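Local coordinates for protein 4-diphosphocytidyl-2C-methyl-D-erythritol synthase (PDB 1VGW) that probably catalyses the transfer of a cytidylyl group from CTP to 2-C-methyl-D-erythritol 4-phosphate, releasing diphosphate, in the non-mevalonate route to isoprenoids, at residues B[32-36]-B[37-41]; B[84-87]-B[88-92]; B[100-103]-B[104-107]; B[109-112]-B[113-116]; B[191-194]-B[195-199]. All blocks are in the same frame, centred on the assembly; numbering follows the deposited sequence.

Interaction 1 of 5, residues B[32-36]-B[37-41]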
loop_
_atom_site.group_PDB
_atom_site.type_symbol
_atom_site.label_atom_id
_atom_site.label_comp_id
_atom_site.label_asym_id
_atom_site.label_seq_id
_atom_site.Cartn_x
_atom_site.Cartn_y
_atom_site.Cartn_z
ATOM N N GLY B 32 -1.854 -22.100 7.773
ATOM C CA GLY B 32 -1.067 -23.283 7.344
ATOM C C GLY B 32 -0.954 -24.180 8.592
ATOM O O GLY B 32 -1.994 -24.581 9.118
ATOM N N SER B 33 0.253 -24.356 9.100
ATOM C CA SER B 33 0.439 -25.184 10.287
ATOM C C SER B 33 1.213 -24.449 11.363
ATOM O O SER B 33 1.843 -25.093 12.221
ATOM C CB SER B 33 1.178 -26.463 9.869
ATOM O OG SER B 33 2.418 -26.157 9.247
ATOM N N LYS B 34 1.228 -23.115 11.303
ATOM C CA LYS B 34 2.011 -22.297 12.227
ATOM C C LYS B 34 1.326 -20.974 12.545
ATOM O O LYS B 34 0.550 -20.456 11.745
ATOM C CB LYS B 34 3.367 -21.946 11.552
ATOM C CG LYS B 34 4.342 -23.078 11.405
ATOM C CD LYS B 34 4.990 -23.135 10.033
ATOM C CE LYS B 34 5.727 -21.855 9.698
ATOM N NZ LYS B 34 6.452 -21.914 8.393
ATOM N N THR B 35 1.618 -20.397 13.705
ATOM C CA THR B 35 1.085 -19.081 14.029
ATOM C C THR B 35 1.839 -18.042 13.178
ATOM O O THR B 35 2.832 -18.383 12.533
ATOM C CB THR B 35 1.238 -18.730 15.511
ATOM O OG1 THR B 35 2.537 -19.134 15.990
ATOM C CG2 THR B 35 0.165 -19.424 16.343
ATOM N N VAL B 36 1.345 -16.807 13.169
ATOM C CA VAL B 36 1.996 -15.714 12.431
ATOM C C VAL B 36 3.405 -15.518 13.020
ATOM O O VAL B 36 4.386 -15.482 12.313
ATOM C CB VAL B 36 1.230 -14.391 12.539
ATOM C CG1 VAL B 36 1.719 -13.347 11.545
ATOM C CG2 VAL B 36 -0.272 -14.610 12.373
ATOM N N LEU B 37 3.496 -15.492 14.346
ATOM C CA LEU B 37 4.763 -15.349 15.012
ATOM C C LEU B 37 5.770 -16.422 14.598
ATOM O O LEU B 37 6.842 -16.075 14.089
ATOM C CB LEU B 37 4.652 -15.322 16.540
ATOM C CG LEU B 37 5.976 -14.870 17.211
ATOM C CD1 LEU B 37 6.387 -13.509 16.657
ATOM C CD2 LEU B 37 5.813 -14.769 18.715
ATOM N N GLU B 38 5.356 -17.697 14.649
ATOM C CA GLU B 38 6.249 -18.786 14.263
ATOM C C GLU B 38 6.694 -18.636 12.819
ATOM O O GLU B 38 7.775 -19.066 12.459
ATOM C CB GLU B 38 5.604 -20.142 14.469
ATOM C CG GLU B 38 5.583 -20.634 15.900
ATOM C CD GLU B 38 4.819 -21.963 15.985
ATOM O OE1 GLU B 38 5.401 -23.019 15.703
ATOM O OE2 GLU B 38 3.611 -21.892 16.316
ATOM N N HIS B 39 5.827 -18.071 11.981
ATOM C CA HIS B 39 6.187 -17.812 10.600
ATOM C C HIS B 39 7.287 -16.727 10.548
ATOM O O HIS B 39 8.166 -16.822 9.701
ATOM C CB HIS B 39 5.011 -17.303 9.788
ATOM C CG HIS B 39 4.133 -18.383 9.247
ATOM N ND1 HIS B 39 4.544 -19.210 8.219
ATOM C CD2 HIS B 39 2.876 -18.761 9.585
ATOM C CE1 HIS B 39 3.561 -20.056 7.945
ATOM N NE2 HIS B 39 2.549 -19.802 8.754
ATOM N N VAL B 40 7.138 -15.697 11.387
ATOM C CA VAL B 40 8.120 -14.621 11.414
ATOM C C VAL B 40 9.487 -15.097 11.949
ATOM O O VAL B 40 10.523 -14.716 11.403
ATOM C CB VAL B 40 7.672 -13.376 12.182
ATOM C CG1 VAL B 40 8.893 -12.454 12.448
ATOM C CG2 VAL B 40 6.707 -12.540 11.343
ATOM N N LEU B 41 9.491 -15.934 12.972
ATOM C CA LEU B 41 10.745 -16.423 13.539
ATOM C C LEU B 41 11.524 -17.253 12.527
ATOM O O LEU B 41 12.759 -17.167 12.459
ATOM C CB LEU B 41 10.497 -17.231 14.804
ATOM C CG LEU B 41 9.951 -16.433 15.983
ATOM C CD1 LEU B 41 9.674 -17.353 17.154
ATOM C CD2 LEU B 41 10.939 -15.321 16.398
#

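Interaction 2 of 5, residues B[84-87]-B[88-92]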
loop_
_atom_site.group_PDB
_atom_site.type_symbol
_atom_site.label_atom_id
_atom_site.label_comp_id
_atom_site.label_asym_id
_atom_site.label_seq_id
_atom_site.Cartn_x
_atom_site.Cartn_y
_atom_site.Cartn_z
ATOM N N ARG B 84 4.120 -0.647 22.681
ATOM C CA ARG B 84 5.190 -1.107 21.805
ATOM C C ARG B 84 6.479 -0.311 22.092
ATOM O O ARG B 84 7.551 -0.914 22.280
ATOM C CB ARG B 84 4.812 -0.971 20.345
ATOM C CG ARG B 84 5.514 -1.900 19.356
ATOM C CD ARG B 84 5.294 -1.500 17.926
ATOM N NE ARG B 84 6.102 -2.183 16.918
ATOM C CZ ARG B 84 7.325 -1.877 16.505
ATOM N NH1 ARG B 84 7.949 -2.577 15.554
ATOM N NH2 ARG B 84 7.996 -0.878 17.051
ATOM N N ALA B 85 6.356 0.998 22.283
ATOM C CA ALA B 85 7.527 1.834 22.526
ATOM C C ALA B 85 8.264 1.403 23.784
ATOM O O ALA B 85 9.499 1.227 23.800
ATOM C CB ALA B 85 7.161 3.288 22.543
ATOM N N GLU B 86 7.520 1.110 24.842
ATOM C CA GLU B 86 8.107 0.650 26.077
ATOM C C GLU B 86 8.724 -0.729 25.989
ATOM O O GLU B 86 9.732 -1.003 26.651
ATOM C CB GLU B 86 7.095 0.729 27.233
ATOM C CG GLU B 86 7.847 0.912 28.560
ATOM C CD GLU B 86 7.018 0.667 29.799
ATOM O OE1 GLU B 86 5.781 0.885 29.778
ATOM O OE2 GLU B 86 7.629 0.257 30.820
ATOM N N THR B 87 8.140 -1.648 25.199
ATOM C CA THR B 87 8.723 -2.990 25.074
ATOM C C THR B 87 9.974 -2.955 24.232
ATOM O O THR B 87 10.994 -3.579 24.585
ATOM C CB THR B 87 7.755 -4.101 24.741
ATOM O OG1 THR B 87 8.073 -4.862 23.569
ATOM C CG2 THR B 87 6.301 -3.691 24.700
ATOM N N VAL B 88 10.028 -2.162 23.162
ATOM C CA VAL B 88 11.258 -2.050 22.389
ATOM C C VAL B 88 12.384 -1.495 23.287
ATOM O O VAL B 88 13.482 -2.018 23.346
ATOM C CB VAL B 88 11.126 -1.171 21.146
ATOM C CG1 VAL B 88 12.512 -0.824 20.607
ATOM C CG2 VAL B 88 10.366 -1.905 20.035
ATOM N N ARG B 89 12.063 -0.496 24.081
ATOM C CA ARG B 89 13.029 0.131 24.986
ATOM C C ARG B 89 13.607 -0.874 25.954
ATOM O O ARG B 89 14.833 -0.973 26.149
ATOM C CB ARG B 89 12.309 1.254 25.749
ATOM C CG ARG B 89 13.073 2.518 25.897
ATOM C CD ARG B 89 12.233 3.784 25.921
ATOM N NE ARG B 89 11.142 3.667 26.892
ATOM C CZ ARG B 89 9.912 4.117 26.628
ATOM N NH1 ARG B 89 9.649 4.717 25.467
ATOM N NH2 ARG B 89 8.946 3.924 27.514
ATOM N N ASN B 90 12.742 -1.717 26.557
ATOM C CA ASN B 90 13.230 -2.719 27.498
ATOM C C ASN B 90 14.079 -3.791 26.815
ATOM O O ASN B 90 15.025 -4.352 27.377
ATOM C CB ASN B 90 12.064 -3.403 28.207
ATOM C CG ASN B 90 11.140 -2.564 29.022
ATOM O OD1 ASN B 90 11.387 -1.465 29.495
ATOM N ND2 ASN B 90 9.909 -3.124 29.232
ATOM N N GLY B 91 13.699 -4.206 25.613
ATOM C CA GLY B 91 14.480 -5.263 24.950
ATOM C C GLY B 91 15.887 -4.743 24.655
ATOM O O GLY B 91 16.872 -5.416 24.947
ATOM N N VAL B 92 15.971 -3.598 23.996
ATOM C CA VAL B 92 17.280 -2.996 23.690
ATOM C C VAL B 92 18.093 -2.810 24.967
ATOM O O VAL B 92 19.264 -3.219 24.986
ATOM C CB VAL B 92 17.136 -1.648 22.969
ATOM C CG1 VAL B 92 18.511 -0.993 22.747
ATOM C CG2 VAL B 92 16.408 -1.788 21.640
#

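Interaction 3 of 5, residues B[100-103]-B[104-107]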
loop_
_atom_site.group_PDB
_atom_site.type_symbol
_atom_site.label_atom_id
_atom_site.label_comp_id
_atom_site.label_asym_id
_atom_site.label_seq_id
_atom_site.Cartn_x
_atom_site.Cartn_y
_atom_site.Cartn_z
ATOM N N LEU B 100 24.773 -9.400 25.584
ATOM C CA LEU B 100 24.527 -10.100 24.305
ATOM C C LEU B 100 24.817 -9.191 23.126
ATOM O O LEU B 100 25.150 -9.596 22.006
ATOM C CB LEU B 100 23.119 -10.652 24.330
ATOM C CG LEU B 100 22.857 -11.893 25.180
ATOM C CD1 LEU B 100 21.354 -12.169 25.269
ATOM C CD2 LEU B 100 23.564 -13.113 24.610
ATOM N N ALA B 101 24.617 -7.866 23.289
ATOM C CA ALA B 101 24.928 -6.929 22.246
ATOM C C ALA B 101 26.042 -5.949 22.675
ATOM O O ALA B 101 25.967 -5.484 23.809
ATOM C CB ALA B 101 23.725 -5.978 21.964
ATOM N N ALA B 102 26.930 -5.609 21.758
ATOM C CA ALA B 102 27.893 -4.512 22.084
ATOM C C ALA B 102 27.291 -3.202 21.561
ATOM O O ALA B 102 26.482 -3.217 20.583
ATOM C CB ALA B 102 29.212 -4.757 21.363
ATOM N N GLU B 103 27.833 -2.064 22.027
ATOM C CA GLU B 103 27.354 -0.764 21.552
ATOM C C GLU B 103 27.282 -0.691 20.038
ATOM O O GLU B 103 26.404 0.010 19.498
ATOM C CB GLU B 103 28.265 0.379 22.035
ATOM C CG GLU B 103 28.106 0.813 23.473
ATOM C CD GLU B 103 27.288 2.060 23.657
ATOM O OE1 GLU B 103 26.580 2.215 24.694
ATOM O OE2 GLU B 103 27.261 2.941 22.779
ATOM N N THR B 104 28.212 -1.295 19.306
ATOM C CA THR B 104 28.242 -1.209 17.860
ATOM C C THR B 104 27.565 -2.295 17.078
ATOM O O THR B 104 27.649 -2.273 15.816
ATOM C CB THR B 104 29.742 -1.095 17.371
ATOM O OG1 THR B 104 30.489 -2.094 18.098
ATOM C CG2 THR B 104 30.303 0.264 17.719
ATOM N N ASP B 105 26.991 -3.325 17.678
ATOM C CA ASP B 105 26.254 -4.355 16.931
ATOM C C ASP B 105 24.910 -3.785 16.422
ATOM O O ASP B 105 24.370 -2.853 17.029
ATOM C CB ASP B 105 25.908 -5.513 17.890
ATOM C CG ASP B 105 27.115 -6.391 18.221
ATOM O OD1 ASP B 105 27.964 -6.633 17.359
ATOM O OD2 ASP B 105 27.213 -6.847 19.383
ATOM N N ASN B 106 24.336 -4.328 15.385
ATOM C CA ASN B 106 23.071 -3.909 14.818
ATOM C C ASN B 106 21.835 -4.585 15.436
ATOM O O ASN B 106 21.812 -5.813 15.656
ATOM C CB ASN B 106 23.106 -4.202 13.298
ATOM C CG ASN B 106 24.158 -3.449 12.552
ATOM O OD1 ASN B 106 24.357 -2.244 12.734
ATOM N ND2 ASN B 106 24.897 -4.101 11.635
ATOM N N ILE B 107 20.792 -3.807 15.714
ATOM C CA ILE B 107 19.501 -4.361 16.254
ATOM C C ILE B 107 18.422 -4.190 15.170
ATOM O O ILE B 107 18.265 -3.017 14.718
ATOM C CB ILE B 107 19.046 -3.552 17.449
ATOM C CG1 ILE B 107 20.089 -3.433 18.557
ATOM C CG2 ILE B 107 17.697 -4.016 18.013
ATOM C CD1 ILE B 107 20.510 -4.731 19.209
#

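Interaction 4 of 5, residues B[109-112]-B[113-116]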
loop_
_atom_site.group_PDB
_atom_site.type_symbol
_atom_site.label_atom_id
_atom_site.label_comp_id
_atom_site.label_asym_id
_atom_site.label_seq_id
_atom_site.Cartn_x
_atom_site.Cartn_y
_atom_site.Cartn_z
ATOM N N VAL B 109 14.709 -4.154 14.367
ATOM C CA VAL B 109 13.392 -4.131 15.014
ATOM C C VAL B 109 12.270 -4.458 14.021
ATOM O O VAL B 109 12.020 -3.742 13.073
ATOM C CB VAL B 109 13.107 -2.834 15.764
ATOM C CG1 VAL B 109 11.924 -2.923 16.756
ATOM C CG2 VAL B 109 14.311 -2.365 16.622
ATOM N N HIS B 110 11.630 -5.628 14.182
ATOM C CA HIS B 110 10.613 -6.069 13.219
ATOM C C HIS B 110 9.230 -6.320 13.826
ATOM O O HIS B 110 9.167 -6.900 14.898
ATOM C CB HIS B 110 11.048 -7.386 12.569
ATOM C CG HIS B 110 10.256 -7.779 11.368
ATOM N ND1 HIS B 110 10.251 -7.051 10.204
ATOM C CD2 HIS B 110 9.439 -8.839 11.145
ATOM C CE1 HIS B 110 9.452 -7.646 9.300
ATOM N NE2 HIS B 110 8.966 -8.735 9.865
ATOM N N ASP B 111 8.185 -5.902 13.123
ATOM C CA ASP B 111 6.782 -6.145 13.607
ATOM C C ASP B 111 6.439 -7.649 13.643
ATOM O O ASP B 111 6.710 -8.357 12.675
ATOM C CB ASP B 111 5.836 -5.514 12.598
ATOM C CG ASP B 111 5.735 -4.014 12.632
ATOM O OD1 ASP B 111 5.613 -3.427 11.531
ATOM O OD2 ASP B 111 5.781 -3.405 13.703
ATOM N N ALA B 112 5.870 -8.159 14.702
ATOM C CA ALA B 112 5.405 -9.532 14.841
ATOM C C ALA B 112 4.377 -9.957 13.793
ATOM O O ALA B 112 4.232 -11.143 13.463
ATOM C CB ALA B 112 4.696 -9.688 16.213
ATOM N N ALA B 113 3.631 -9.034 13.194
ATOM C CA ALA B 113 2.669 -9.361 12.185
ATOM C C ALA B 113 3.140 -9.207 10.761
ATOM O O ALA B 113 2.257 -9.315 9.881
ATOM C CB ALA B 113 1.383 -8.544 12.381
ATOM N N ARG B 114 4.379 -8.896 10.472
ATOM C CA ARG B 114 4.822 -8.779 9.057
ATOM C C ARG B 114 5.530 -10.114 8.760
ATOM O O ARG B 114 6.760 -10.243 8.771
ATOM C CB ARG B 114 5.673 -7.576 8.796
ATOM C CG ARG B 114 5.032 -6.211 8.712
ATOM C CD ARG B 114 6.001 -5.102 8.334
ATOM N NE ARG B 114 5.510 -3.772 8.662
ATOM C CZ ARG B 114 4.882 -2.949 7.817
ATOM N NH1 ARG B 114 4.640 -3.285 6.558
ATOM N NH2 ARG B 114 4.503 -1.737 8.213
ATOM N N CYS B 115 4.687 -11.119 8.419
ATOM C CA CYS B 115 5.166 -12.460 8.227
ATOM C C CYS B 115 5.511 -12.861 6.832
ATOM O O CYS B 115 5.805 -14.055 6.610
ATOM C CB CYS B 115 4.245 -13.508 8.876
ATOM S SG CYS B 115 2.521 -13.524 8.257
ATOM N N CYS B 116 5.549 -11.965 5.886
ATOM C CA CYS B 116 5.880 -12.300 4.507
ATOM C C CYS B 116 7.085 -11.521 4.013
ATOM O O CYS B 116 7.257 -11.331 2.811
ATOM C CB CYS B 116 4.647 -12.022 3.622
ATOM S SG CYS B 116 3.286 -13.204 3.999
HETATM O O HOH W 1 5.906 -0.247 10.499
#

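Interaction 5 of 5, residues B[191-194]-B[195-199]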
loop_
_atom_site.group_PDB
_atom_site.type_symbol
_atom_site.label_atom_id
_atom_site.label_comp_id
_atom_site.label_asym_id
_atom_site.label_seq_id
_atom_site.Cartn_x
_atom_site.Cartn_y
_atom_site.Cartn_z
ATOM N N ASP B 191 7.885 5.812 14.502
ATOM C CA ASP B 191 8.720 4.636 14.337
ATOM C C ASP B 191 10.146 4.820 14.911
ATOM O O ASP B 191 10.432 5.885 15.479
ATOM C CB ASP B 191 8.782 4.196 12.876
ATOM C CG ASP B 191 9.371 5.146 11.902
ATOM O OD1 ASP B 191 9.446 4.936 10.665
ATOM O OD2 ASP B 191 9.803 6.240 12.288
ATOM N N GLU B 192 10.992 3.762 14.859
ATOM C CA GLU B 192 12.339 3.901 15.421
ATOM C C GLU B 192 13.147 4.957 14.641
ATOM O O GLU B 192 13.805 5.757 15.317
ATOM C CB GLU B 192 13.140 2.626 15.572
ATOM C CG GLU B 192 12.660 1.629 16.608
ATOM C CD GLU B 192 11.311 0.981 16.242
ATOM O OE1 GLU B 192 10.544 0.612 17.159
ATOM O OE2 GLU B 192 10.965 0.814 15.051
ATOM N N ALA B 193 13.082 5.004 13.341
ATOM C CA ALA B 193 13.761 5.987 12.543
ATOM C C ALA B 193 13.482 7.402 13.003
ATOM O O ALA B 193 14.392 8.220 13.159
ATOM C CB ALA B 193 13.465 5.826 11.062
ATOM N N SER B 194 12.228 7.758 13.296
ATOM C CA SER B 194 11.912 9.119 13.696
ATOM C C SER B 194 12.568 9.501 15.007
ATOM O O SER B 194 12.737 10.697 15.269
ATOM C CB SER B 194 10.395 9.379 13.692
ATOM O OG SER B 194 9.799 8.961 14.906
ATOM N N ALA B 195 12.842 8.581 15.915
ATOM C CA ALA B 195 13.599 8.921 17.130
ATOM C C ALA B 195 15.103 9.062 16.779
ATOM O O ALA B 195 15.794 9.896 17.361
ATOM C CB ALA B 195 13.487 7.919 18.239
ATOM N N VAL B 196 15.596 8.312 15.816
ATOM C CA VAL B 196 16.992 8.485 15.409
ATOM C C VAL B 196 17.159 9.843 14.731
ATOM O O VAL B 196 18.085 10.572 15.081
ATOM C CB VAL B 196 17.516 7.311 14.592
ATOM C CG1 VAL B 196 18.838 7.623 13.890
ATOM C CG2 VAL B 196 17.802 6.106 15.533
ATOM N N GLU B 197 16.265 10.251 13.833
ATOM C CA GLU B 197 16.305 11.534 13.125
ATOM C C GLU B 197 16.347 12.764 14.042
ATOM O O GLU B 197 16.927 13.796 13.710
ATOM C CB GLU B 197 15.096 11.696 12.207
ATOM C CG GLU B 197 14.879 10.700 11.098
ATOM C CD GLU B 197 13.392 10.525 10.750
ATOM O OE1 GLU B 197 12.602 11.513 10.820
ATOM O OE2 GLU B 197 12.959 9.407 10.419
ATOM N N LYS B 198 15.726 12.685 15.214
ATOM C CA LYS B 198 15.698 13.750 16.183
ATOM C C LYS B 198 17.061 13.974 16.819
ATOM O O LYS B 198 17.268 14.952 17.571
ATOM C CB LYS B 198 14.656 13.501 17.293
ATOM C CG LYS B 198 13.280 13.943 16.844
ATOM C CD LYS B 198 12.190 13.507 17.805
ATOM C CE LYS B 198 10.817 13.674 17.144
ATOM N NZ LYS B 198 10.502 15.099 16.811
ATOM N N LEU B 199 17.999 13.082 16.552
ATOM C CA LEU B 199 19.363 13.253 17.087
ATOM C C LEU B 199 20.216 13.978 16.049
ATOM O O LEU B 199 21.382 14.279 16.295
ATOM C CB LEU B 199 19.933 11.862 17.371
ATOM C CG LEU B 199 19.963 11.369 18.793
ATOM C CD1 LEU B 199 18.960 12.024 19.702
ATOM C CD2 LEU B 199 19.902 9.840 18.875
#

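Interaction 1 of 5, residues B[32-36]-B[37-41]
Thr35 and Glu38 hold each other at the start of helix 36-45 through hydrogen bonds. The hydroxyl Thr35 OG1 donates to Glu38 OE2 at 3.0 Å, reaching that oxygen on its anti side and a little out of the carboxylate plane. In return Glu38 N points at Thr35 OG1, a straight but long and weak bond of 3.4 Å. The chi1 of 42° sets OG1 between the backbone N and the carbonyl carbon of Thr35, where it can serve both partners. The main chain winds into the helix: His39 N donates to Thr35 O at 3.1 Å, and Val40 N to Val36 O at 2.9 Å.

The second kind of contact is CH-pi. Lys34 CE sits over one face of the His39 ring, 3.5 Å from the centroid and shifted toward the rim, the two side chains crossing at about a right angle. His39 NE2 is hydrogen-bonded to Ile31 O in the preceding loop. Phe63 of helix 63-70 packs on Thr35 and Glu38. The arrangement is a threonine N-cap whose hydroxyl meets both the backbone N and the carboxylate of Glu38, a variation on the capping box and not its classic form.

Interaction 2 of 5, residues B[84-87]-B[88-92]
The first two turns of helix 84-98, which packs against strand 7-12 in the alpha/beta core of this GT-A-like cytidylyltransferase, bring Arg84 beside Val88 and Glu86 beside Arg89. Regular alpha-helical bonds set this spacing: Val88 N donates to Arg84 O at 2.9 Å, almost straight at 171°, and the pattern repeats from Arg89 N to Ala85 O, Asn90 N to Glu86 O and Gly91 N to Thr87 O.

On the inner side Arg84 and Val88 run alongside each other and point the same way. With CG anti to the backbone N (chi1 -155°) and the chain extended to NE, the arginine carries its NH2 to 3.9 Å from Val88 CG2. Salt bridges from Asp111 to NH1 and from Glu192 to NH2 fix the rotation of its guanidinium, and Pro12 packs on both side chains.

Another side carries the polar groups of Glu86, Arg89 and Asn90. Asn90 turns its amide back over the helix, CG 3.2 Å from Glu86 O, while its ND2 bonds to Asn79 O. Arg89 bends at chi2 and chi3 and folds back, laying one guanidinium face over Glu86 CA and Ala85 O. The charged ends do not meet: Glu86 OE1, weakly bonded to Gln82 N, lies 4.9 Å from Arg89 NH2. What touches is the aliphatic stem, with Glu86 CG 3.4 Å from Arg89 NH2.

Interaction 3 of 5, residues B[100-103]-B[104-107]
Asp105 turns back on Ala102 and pins the chain where it reverses ahead of strand 106-109. Starting at CB, this methylene rests 3.6 Å from Ala102 O, the same carbonyl that accepts the backbone bond of the turn. Next comes CG, anti to the aspartate's own carbonyl carbon (chi1 -75°), which swings the carboxylate over the backbone of Ala102, with Ala102 N 3.6 Å from Asp105 CG. Ala102 N donates to Asp105 OD2 in a short bond of 2.7 Å that is nearly straight at 173°, though the donor stands well out of the carboxylate plane on the anti side. The methyl Ala102 CB also leans on Asp105 OD2 at 3.5 Å. The other oxygen, OD1, leaves the turn and takes the backbone N of Lys6, just ahead of strand 7-12.

Ala101 CB and Ile107 CD1 make a loose apolar contact at 4.4 Å, both side chains packing on Leu95 of helix 84-98. The main chain closes with Asp105 N to Ala102 O at 3.0 Å, the donor lying above the carbonyl plane. This is a type I beta turn clasped by its last residue, in the connection from helix 84-98 to strand 106-109 of the central sheet.

Interaction 4 of 5, residues B[109-112]-B[113-116]
Ala113, with Ala112 before it, occupies the corner of a type I beta turn that runs from Asp111 to Arg114; its own backbone is tied to Leu215. Arg114 follows and does most of the bonding. Its N closes the turn on Asp111 O at 3.3 Å, long but straight, arriving from above the carbonyl plane. Its side chain runs alongside that of Asp111, pointing the same way, and the extended stretch from CG to NE brings the guanidinium edge to the carboxylate: Arg114 NE meets the anti lone pair of Asp111 OD1 at 2.9 Å, the two planes only 22° apart. A water accepts from Arg114 NH2 at 3.1 Å and gives a weak bond to Asp111 OD1. The carbonyl of Arg114 is taken by His110 NE2, 2.9 Å from Arg114 O, in the ring plane and on a lone pair. That bond fixes NE2 as a donor. Cys115 then turns its side chain to Val36 and Val40 of helix 36-45.

The Arg114 guanidinium is thus gripped by two carboxylates, Asp111 at NE and Asp144 of the second subunit at NH2, which fixes its position near Lys214, predicted to position MEP for nucleophilic attack.

Interaction 5 of 5, residues B[191-194]-B[195-199]
A first torsion of -60° at Glu197, with the chain extended beyond CG, lays its carboxylate back alongside Ala193 and Ser194 in the opening turn of helix 192-197. Asp191 is the N-cap of this helix, its OD2 accepting from Ser194 N at 3.0 Å, met on the anti side and out of the carboxylate plane. Chi1 of 62° at Asp191 and of 84° at Ser194 turn both polar groups back over the turn. Ser194 OG donates to Asp191 O at 3.2 Å, and also takes the backbone N of Thr190, so the serine hydroxyl stitches the helix to the residues ahead of it.

Within the helix Glu197 N donates to Ala193 O at 2.8 Å, close to straight, and Val196 N to Glu192 O at 3.2 Å; Ala195 N makes a weak second bond to that Glu192 oxygen. Lys198 lays its aliphatic chain past Ser194 O.

The outer face belongs to the dimer interface. Asp191 OD2 and Glu197 OE2, like charges 4.8 Å apart, share Lys147 NZ of the second subunit, which probably offsets their repulsion, while Glu197 OE1 bonds to Thr157 of that subunit. On the inner side Val196 and Glu192 pack on Phe172. Glu197 stretches back along the first turn to its interface position, its CG 3.3 Å from Ala193 O and its OE2 3.7 Å from Ala193 CB.

Overall arrangement
Interactions 1, 2 and 5 each begin a helix; in 1 and 5 the contact itself includes the side-chain N-cap, a threonine in one and an aspartate in the other. Interaction 4 is the most central, its centre about 6 Å from that of the chain; it packs on interaction 1 through Cys115 and Val36. Charge runs through three of them: Arg84 of interaction 2 bridges Asp111 of interaction 4 and Glu192 of interaction 5. Interactions 4 and 5 also reach the second subunit, both by salt bridges. Interaction 3 stands apart, a partly exposed turn away from the predicted catalytic and MEP-positioning residues, joining the helix of interaction 2 to the strand that leads into interaction 4.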